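Local coordinates for Lmo0740 protein (Listeria monocytogenes, PDB 4RFA) that is probably a Crp-family transcription regulator that pairs a cyclic nucleotide-binding-type beta domain with a DNA-binding domain and acts as an activator, at residues F52-Y57 / M105-D110; G56-E61 / H95-M100; F75-N80 / V163-E168. One frame throughout, in Å; residues are numbered along the deposited sequence.

Contact 1 of 3, residues F52-Y57 / M105-D110; sequences FIVEGY and MLYKID
Val54 spreads its two methyls over two neighbours on the opposite strand. Val54 CG1, anti to the carbonyl carbon, reaches the rim of the Tyr107 ring and lies in the ring plane, 3.5 Å from Tyr107 CD2. Val54 CG2 presses on the chain of Met105, a selenomethionine, approaching Met105 CG to 3.3 Å, tighter than usual for two carbons. Met105 also meets Glu55, the aliphatic Glu55 CG lying 3.7 Å from Met105 CB. Farther along the same face of the sheet, Phe52 presents its edge to Ile109, with Phe52 CD2 3.6 Å from Ile109 CD1. Leu12, in helix 11-20, covers Phe52 and Val54 there. The opposite face carries Ile53 and Leu106, where Ile53 CD1 packs on Leu106 CB at 3.8 Å.

Beneath the side chains the strands run antiparallel, at 153°. Phe52 and Tyr107 form a hydrogen-bonded pair, and Ile53 with Leu106 a non-hydrogen-bonded one. The register then slips by one residue: Val54 N donates to Met105 O at 2.9 Å, Glu55 N adds a weak bond to the same oxygen, and Met105 N returns to Glu55 O. Two consecutive residues facing one partner make a classic beta bulge, set here between central strands 49-55 and 103-110 of the antiparallel beta-roll characteristic of cyclic nucleotide-binding domains.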
# COMPACT_ATOMS: atom_id res chain seq x y z
N PHE A 52 8.08 1.74 -15.55
CA PHE A 52 8.92 2.61 -14.72
C PHE A 52 8.92 4.05 -15.13
O PHE A 52 9.27 4.38 -16.28
CB PHE A 52 10.37 2.15 -14.82
CG PHE A 52 10.70 1.11 -13.85
CD1 PHE A 52 10.91 1.46 -12.52
CD2 PHE A 52 10.76 -0.21 -14.23
CE1 PHE A 52 11.20 0.48 -11.58
CE2 PHE A 52 11.05 -1.20 -13.30
CZ PHE A 52 11.27 -0.85 -11.98
N ILE A 53 8.60 4.93 -14.20
CA ILE A 53 8.59 6.36 -14.48
C ILE A 53 10.02 6.83 -14.36
O ILE A 53 10.68 6.57 -13.36
CB ILE A 53 7.74 7.14 -13.49
CG1 ILE A 53 6.37 6.49 -13.31
CG2 ILE A 53 7.68 8.61 -13.88
CD1 ILE A 53 5.72 5.90 -14.52
N VAL A 54 10.52 7.49 -15.39
CA VAL A 54 11.88 8.03 -15.33
C VAL A 54 11.85 9.52 -15.11
O VAL A 54 12.75 10.06 -14.50
CB VAL A 54 12.76 7.65 -16.55
CG1 VAL A 54 12.80 6.15 -16.74
CG2 VAL A 54 12.26 8.32 -17.80
N GLU A 55 10.81 10.20 -15.56
CA GLU A 55 10.70 11.61 -15.21
C GLU A 55 9.27 12.07 -15.20
O GLU A 55 8.42 11.50 -15.89
CB GLU A 55 11.54 12.46 -16.17
CG GLU A 55 11.07 12.47 -17.59
CD GLU A 55 11.95 13.32 -18.53
OE1 GLU A 55 13.20 13.18 -18.50
OE2 GLU A 55 11.38 14.12 -19.31
N GLY A 56 8.99 13.11 -14.42
CA GLY A 56 7.62 13.63 -14.28
C GLY A 56 6.77 12.98 -13.17
O GLY A 56 7.21 12.05 -12.50
N TYR A 57 5.54 13.47 -13.02
CA TYR A 57 4.68 13.12 -11.90
C TYR A 57 3.30 12.85 -12.41
O TYR A 57 2.83 13.47 -13.36
CB TYR A 57 4.65 14.25 -10.86
CG TYR A 57 5.99 14.46 -10.18
CD1 TYR A 57 6.96 15.30 -10.71
CD2 TYR A 57 6.29 13.80 -9.02
CE1 TYR A 57 8.18 15.47 -10.07
CE2 TYR A 57 7.48 13.95 -8.39
CZ TYR A 57 8.43 14.77 -8.92
OH TYR A 57 9.61 14.89 -8.23
N MSE A 105 7.78 10.68 -18.74
CA MSE A 105 8.34 9.61 -19.57
C MSE A 105 8.40 8.38 -18.77
O MSE A 105 8.83 8.40 -17.63
CB MSE A 105 9.81 9.83 -19.92
CG MSE A 105 10.51 8.64 -20.63
SE MSE A 105 12.27 9.31 -21.24
CE MSE A 105 11.64 10.69 -22.50
N LEU A 106 8.03 7.27 -19.38
CA LEU A 106 8.20 5.98 -18.73
C LEU A 106 8.67 4.92 -19.67
O LEU A 106 8.64 5.09 -20.88
CB LEU A 106 6.88 5.56 -18.08
CG LEU A 106 5.67 5.32 -18.96
CD1 LEU A 106 5.82 4.05 -19.77
CD2 LEU A 106 4.43 5.24 -18.11
N TYR A 107 9.10 3.81 -19.08
CA TYR A 107 9.44 2.61 -19.83
C TYR A 107 8.42 1.50 -19.59
O TYR A 107 8.05 1.22 -18.49
CB TYR A 107 10.87 2.16 -19.49
CG TYR A 107 11.89 3.01 -20.21
CD1 TYR A 107 12.25 2.74 -21.52
CD2 TYR A 107 12.43 4.13 -19.61
CE1 TYR A 107 13.17 3.55 -22.19
CE2 TYR A 107 13.34 4.95 -20.27
CZ TYR A 107 13.71 4.65 -21.54
OH TYR A 107 14.59 5.49 -22.15
N LYS A 108 7.94 0.89 -20.65
CA LYS A 108 7.08 -0.28 -20.49
C LYS A 108 7.96 -1.48 -20.68
O LYS A 108 8.55 -1.62 -21.74
CB LYS A 108 5.98 -0.27 -21.55
CG LYS A 108 5.06 -1.48 -21.52
CD LYS A 108 4.02 -1.36 -22.60
CE LYS A 108 3.19 -2.63 -22.72
NZ LYS A 108 2.44 -2.63 -24.00
N ILE A 109 8.02 -2.34 -19.68
CA ILE A 109 8.85 -3.53 -19.76
C ILE A 109 8.08 -4.83 -19.61
O ILE A 109 7.40 -5.05 -18.62
CB ILE A 109 9.91 -3.53 -18.66
CG1 ILE A 109 10.72 -2.24 -18.70
CG2 ILE A 109 10.82 -4.71 -18.88
CD1 ILE A 109 11.38 -1.88 -17.41
N ASP A 110 8.22 -5.71 -20.58
CA ASP A 110 7.51 -6.96 -20.55
C ASP A 110 7.92 -7.64 -19.27
O ASP A 110 9.09 -7.70 -18.92
CB ASP A 110 7.81 -7.79 -21.80
CG ASP A 110 7.34 -9.22 -21.66
OD1 ASP A 110 7.93 -9.96 -20.82
OD2 ASP A 110 6.37 -9.58 -22.36

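Contact 2 of 3, residues G56-E61 / H95-M100; sequences GYAAVE and HSITVM
Val60 lays its CG1 methyl against the base of the His95 side chain, with Val60 CG1 3.7 Å from His95 CB and the two side chains crossing at about a right angle. CG1 stands anti to the backbone N (chi1 -174°), while the other branch, Val60 CG2, runs beside Ile97 and points the same way, 4.1 Å from Ile97 CG1. This is the edge of the second antiparallel sheet of the cyclic nucleotide-binding-type beta-roll: strand 58-62 lies at its centre, flanked by 95-99 and by 72-76. Across the subunit boundary, Tyr140 of the second subunit packs on Val60 and meets the His95 ring edge-to-face, so Val60 and His95 take part in the contact between subunits.

The pairing is regular over four residues. Ala58 with Val99 and Val60 with Ile97 are non-hydrogen-bonded pairs; Ala59 with Thr98 and Glu61 with Ser96 are hydrogen-bonded. Glu61 N donates to Ser96 O at 2.7 Å. The return bond from Ser96 N to Glu61 O is longer, at 3.3 Å. Next to the Ala58-Val99 pair, Met100 N donates to Tyr57 O; the selenomethionine side chain is modelled in two conformers, so its packing on Ala59 is doubtful.

The face bearing Ala59 and Glu61 is more polar. Ser96 OG bonds to Glu63, beyond the segment, and the Glu61 carboxylate is held by several groups: OE1 has a weak bond from Asn70, and OE2 a salt bridge to Arg188, which would be expected to stabilise its negative charge. Thr98 OG1 also donates to Glu61 OE2 at 3.0 Å, approaching from above the carboxylate plane, 61° out of it.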
# COMPACT_ATOMS: atom_id res chain seq x y z
N GLY A 56 8.99 13.11 -14.42
CA GLY A 56 7.62 13.63 -14.28
C GLY A 56 6.77 12.98 -13.17
O GLY A 56 7.21 12.05 -12.50
N TYR A 57 5.54 13.47 -13.02
CA TYR A 57 4.68 13.12 -11.90
C TYR A 57 3.30 12.85 -12.41
O TYR A 57 2.83 13.47 -13.36
CB TYR A 57 4.65 14.25 -10.86
CG TYR A 57 5.99 14.46 -10.18
CD1 TYR A 57 6.96 15.30 -10.71
CD2 TYR A 57 6.29 13.80 -9.02
CE1 TYR A 57 8.18 15.47 -10.07
CE2 TYR A 57 7.48 13.95 -8.39
CZ TYR A 57 8.43 14.77 -8.92
OH TYR A 57 9.61 14.89 -8.23
N ALA A 58 2.64 11.89 -11.82
CA ALA A 58 1.23 11.73 -12.07
C ALA A 58 0.47 11.59 -10.77
O ALA A 58 1.07 11.47 -9.71
CB ALA A 58 0.99 10.51 -12.96
N ALA A 59 -0.85 11.56 -10.87
CA ALA A 59 -1.74 11.35 -9.73
C ALA A 59 -2.68 10.23 -9.98
O ALA A 59 -3.28 10.15 -11.06
CB ALA A 59 -2.56 12.61 -9.44
N VAL A 60 -2.84 9.38 -8.98
CA VAL A 60 -3.85 8.34 -9.02
C VAL A 60 -5.14 8.88 -8.33
O VAL A 60 -5.13 9.25 -7.15
CB VAL A 60 -3.35 7.08 -8.28
CG1 VAL A 60 -4.30 5.93 -8.42
CG2 VAL A 60 -1.95 6.68 -8.77
N GLU A 61 -6.26 8.86 -9.02
CA GLU A 61 -7.51 9.43 -8.53
C GLU A 61 -8.51 8.41 -8.01
O GLU A 61 -8.71 7.39 -8.65
CB GLU A 61 -8.20 10.17 -9.68
CG GLU A 61 -7.28 11.14 -10.42
CD GLU A 61 -8.04 12.12 -11.31
OE1 GLU A 61 -9.29 12.00 -11.39
OE2 GLU A 61 -7.38 13.00 -11.91
N HIS A 95 -9.62 3.28 -9.73
CA HIS A 95 -8.77 4.47 -9.73
C HIS A 95 -8.31 4.73 -11.19
O HIS A 95 -8.25 3.79 -12.00
CB HIS A 95 -7.54 4.25 -8.80
CG HIS A 95 -7.82 4.34 -7.32
ND1 HIS A 95 -8.55 3.38 -6.63
CD2 HIS A 95 -7.42 5.24 -6.39
CE1 HIS A 95 -8.62 3.71 -5.36
NE2 HIS A 95 -7.94 4.84 -5.18
N SER A 96 -7.99 5.99 -11.53
CA SER A 96 -7.34 6.32 -12.82
C SER A 96 -6.11 7.22 -12.59
O SER A 96 -5.93 7.75 -11.49
CB SER A 96 -8.32 7.00 -13.76
OG SER A 96 -8.45 8.37 -13.47
N ILE A 97 -5.28 7.41 -13.61
CA ILE A 97 -3.93 7.96 -13.45
C ILE A 97 -3.68 9.11 -14.39
O ILE A 97 -3.69 8.93 -15.56
CB ILE A 97 -2.87 6.85 -13.68
CG1 ILE A 97 -3.08 5.75 -12.64
CG2 ILE A 97 -1.47 7.44 -13.61
CD1 ILE A 97 -2.21 4.52 -12.77
N THR A 98 -3.44 10.30 -13.85
CA THR A 98 -3.38 11.53 -14.62
C THR A 98 -2.05 12.20 -14.45
O THR A 98 -1.56 12.34 -13.32
CB THR A 98 -4.45 12.51 -14.10
OG1 THR A 98 -5.72 11.87 -14.14
CG2 THR A 98 -4.48 13.78 -14.87
N VAL A 99 -1.48 12.65 -15.55
CA VAL A 99 -0.20 13.30 -15.56
C VAL A 99 -0.37 14.68 -15.01
O VAL A 99 -1.24 15.43 -15.46
CB VAL A 99 0.37 13.32 -16.99
CG1 VAL A 99 1.66 14.10 -17.05
CG2 VAL A 99 0.61 11.86 -17.42
N MSE A 100 0.46 15.01 -14.03
CA MSE A 100 0.35 16.24 -13.26
C MSE A 100 1.34 17.30 -13.64
O MSE A 100 1.13 18.51 -13.38
CB MSE A 100 0.70 15.89 -11.83
CG MSE A 100 -0.46 15.17 -11.21
SE MSE A 100 -1.64 16.56 -10.52
CE MSE A 100 -3.19 16.26 -11.71

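Contact 3 of 3, residues F75-N80 / V163-E168; sequences FVLPYN and VEMGTE
Leu77 and Phe75 both receive the terminal methyl of Met165, a selenomethionine. Met165 CE lies 3.7 Å from Phe75 CG and the same distance from Leu77 CD2, and the Met165 chain crosses each of those side chains at about a right angle. Behind the methyl, Met165 SE sits 5.4 Å from the centroid of the Phe75 ring and 15° off the ring normal, a Met-aromatic contact. The second leucine methyl turns to Glu164 instead: Leu77 CD1 packs on the aliphatic Glu164 CG, 3.7 Å away, so the glutamate offers its hydrocarbon part to the leucine and carries its carboxylate past it.

That carboxylate reaches the strand through a water. Water 1 accepts from Phe75 N and donates to Glu164 OE1, each at 2.9 Å, bridging a backbone N-H of strand 72-76 to the helix. The contact thereby joins the beta-roll of the cyclic nucleotide-binding-type domain to the C-terminal end of helix 150-165, which leads into the small sheet of what is probably the DNA-binding domain, as in Crp-family regulators.

Farther out lies Arg138, outside both segments. Its NE forms a salt bridge with Glu164 OE2 and its NH2 donates to Phe75 O, so one guanidinium bridges the glutamate and the strand. Tyr57 touches Leu77 and Met165 from the side of the roll, and the ring of Tyr189 meets that of Phe75. Leu77 opens a type II turn that closes at Asn80. Asn80 N bonds to Leu77 O, and Leu77 N donates to Asn80 OD1 at 2.7 Å, an almost straight bond at 172° whose donor stands above the side-chain carbonyl plane.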
# COMPACT_ATOMS: atom_id res chain seq x y z
N PHE A 75 0.40 10.12 -5.28
CA PHE A 75 1.16 10.51 -6.43
C PHE A 75 2.08 9.41 -6.94
O PHE A 75 2.50 8.59 -6.18
CB PHE A 75 1.96 11.76 -6.10
CG PHE A 75 1.09 12.96 -5.90
CD1 PHE A 75 0.58 13.65 -7.00
CD2 PHE A 75 0.69 13.34 -4.64
CE1 PHE A 75 -0.29 14.72 -6.84
CE2 PHE A 75 -0.20 14.41 -4.46
CZ PHE A 75 -0.70 15.10 -5.56
N VAL A 76 2.43 9.47 -8.22
CA VAL A 76 3.37 8.58 -8.87
C VAL A 76 4.61 9.43 -9.14
O VAL A 76 4.51 10.46 -9.79
CB VAL A 76 2.79 8.20 -10.23
CG1 VAL A 76 3.81 7.48 -11.12
CG2 VAL A 76 1.52 7.43 -10.01
N LEU A 77 5.74 8.97 -8.64
CA LEU A 77 7.01 9.68 -8.69
C LEU A 77 7.99 9.02 -9.66
O LEU A 77 7.84 7.85 -9.99
CB LEU A 77 7.66 9.67 -7.29
CG LEU A 77 6.67 9.83 -6.15
CD1 LEU A 77 7.34 9.72 -4.79
CD2 LEU A 77 5.95 11.17 -6.25
N PRO A 78 8.99 9.79 -10.13
CA PRO A 78 10.11 9.22 -10.84
C PRO A 78 10.69 8.05 -10.07
O PRO A 78 10.83 8.14 -8.84
CB PRO A 78 11.12 10.41 -10.94
CG PRO A 78 10.28 11.64 -10.85
CD PRO A 78 9.20 11.22 -9.84
N TYR A 79 10.96 6.95 -10.76
CA TYR A 79 11.52 5.70 -10.22
C TYR A 79 10.53 4.76 -9.55
O TYR A 79 10.93 3.69 -9.07
CB TYR A 79 12.73 5.96 -9.33
CG TYR A 79 13.68 6.94 -9.98
CD1 TYR A 79 14.24 6.64 -11.21
CD2 TYR A 79 13.96 8.17 -9.40
CE1 TYR A 79 15.08 7.53 -11.86
CE2 TYR A 79 14.80 9.07 -10.04
CZ TYR A 79 15.36 8.74 -11.26
OH TYR A 79 16.20 9.61 -11.93
N ASN A 80 9.25 5.13 -9.52
CA ASN A 80 8.19 4.18 -9.16
C ASN A 80 7.94 3.11 -10.20
O ASN A 80 8.06 3.34 -11.42
CB ASN A 80 6.84 4.89 -8.91
CG ASN A 80 6.84 5.76 -7.66
OD1 ASN A 80 5.93 6.54 -7.45
ND2 ASN A 80 7.86 5.64 -6.86
N VAL A 163 8.77 15.09 1.86
CA VAL A 163 9.60 13.92 1.78
C VAL A 163 9.63 13.38 0.33
O VAL A 163 10.70 13.03 -0.16
CB VAL A 163 9.13 12.82 2.74
CG1 VAL A 163 9.90 11.51 2.49
CG2 VAL A 163 9.32 13.28 4.18
N GLU A 164 8.51 13.32 -0.34
CA GLU A 164 8.47 12.68 -1.63
C GLU A 164 9.10 13.45 -2.75
O GLU A 164 9.72 12.90 -3.59
CB GLU A 164 7.04 12.43 -2.04
CG GLU A 164 6.47 11.16 -1.51
CD GLU A 164 4.99 11.09 -1.72
OE1 GLU A 164 4.44 11.88 -2.47
OE2 GLU A 164 4.38 10.23 -1.11
N MSE A 165 8.90 14.75 -2.74
CA MSE A 165 8.94 15.52 -3.91
C MSE A 165 9.44 16.87 -3.66
O MSE A 165 9.35 17.73 -4.52
CB MSE A 165 7.46 15.71 -3.97
CG MSE A 165 6.89 15.70 -5.35
SE MSE A 165 5.07 16.29 -5.19
CE MSE A 165 4.41 14.49 -5.47
N GLY A 166 9.93 17.12 -2.47
CA GLY A 166 10.34 18.46 -2.12
C GLY A 166 11.79 18.69 -2.43
O GLY A 166 12.58 17.78 -2.41
N THR A 167 12.14 19.93 -2.69
CA THR A 167 13.53 20.25 -2.94
C THR A 167 14.08 21.37 -2.06
O THR A 167 13.59 22.49 -2.08
CB THR A 167 13.76 20.56 -4.42
OG1 THR A 167 12.57 21.11 -4.98
CG2 THR A 167 14.05 19.29 -5.14
N GLU A 168 15.11 21.04 -1.30
CA GLU A 168 15.65 21.88 -0.23
C GLU A 168 16.33 23.18 -0.71
O GLU A 168 17.01 23.19 -1.73
CB GLU A 168 16.63 21.05 0.62
CG GLU A 168 16.90 21.62 2.00
CD GLU A 168 17.93 20.82 2.79
OE1 GLU A 168 19.00 20.50 2.23
OE2 GLU A 168 17.67 20.54 3.98
O HOH W 1 1.83 10.63 -2.85

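How the contacts relate
Contacts 1 and 2 are strand pairings in two different sheets of the beta-roll, joined in sequence at Gly56 and Tyr57, where strand 49-55 gives way to 58-62. Contact 2 is buried and regular, with Val60 and His95 reaching the second subunit, whereas contact 1 is bulged and only partly buried. Contact 3, also buried, replaces backbone pairing with side-chain packing and a water bridge, and links the roll to helix 150-165. Its first segment borders both others: Val76 N probably bonds to Ala58 O in the sheet of contact 2, while Tyr79 N and Asn80 O probably pair with Ile53 of contact 1. Residues 75-80 thus pass from one sheet to the other.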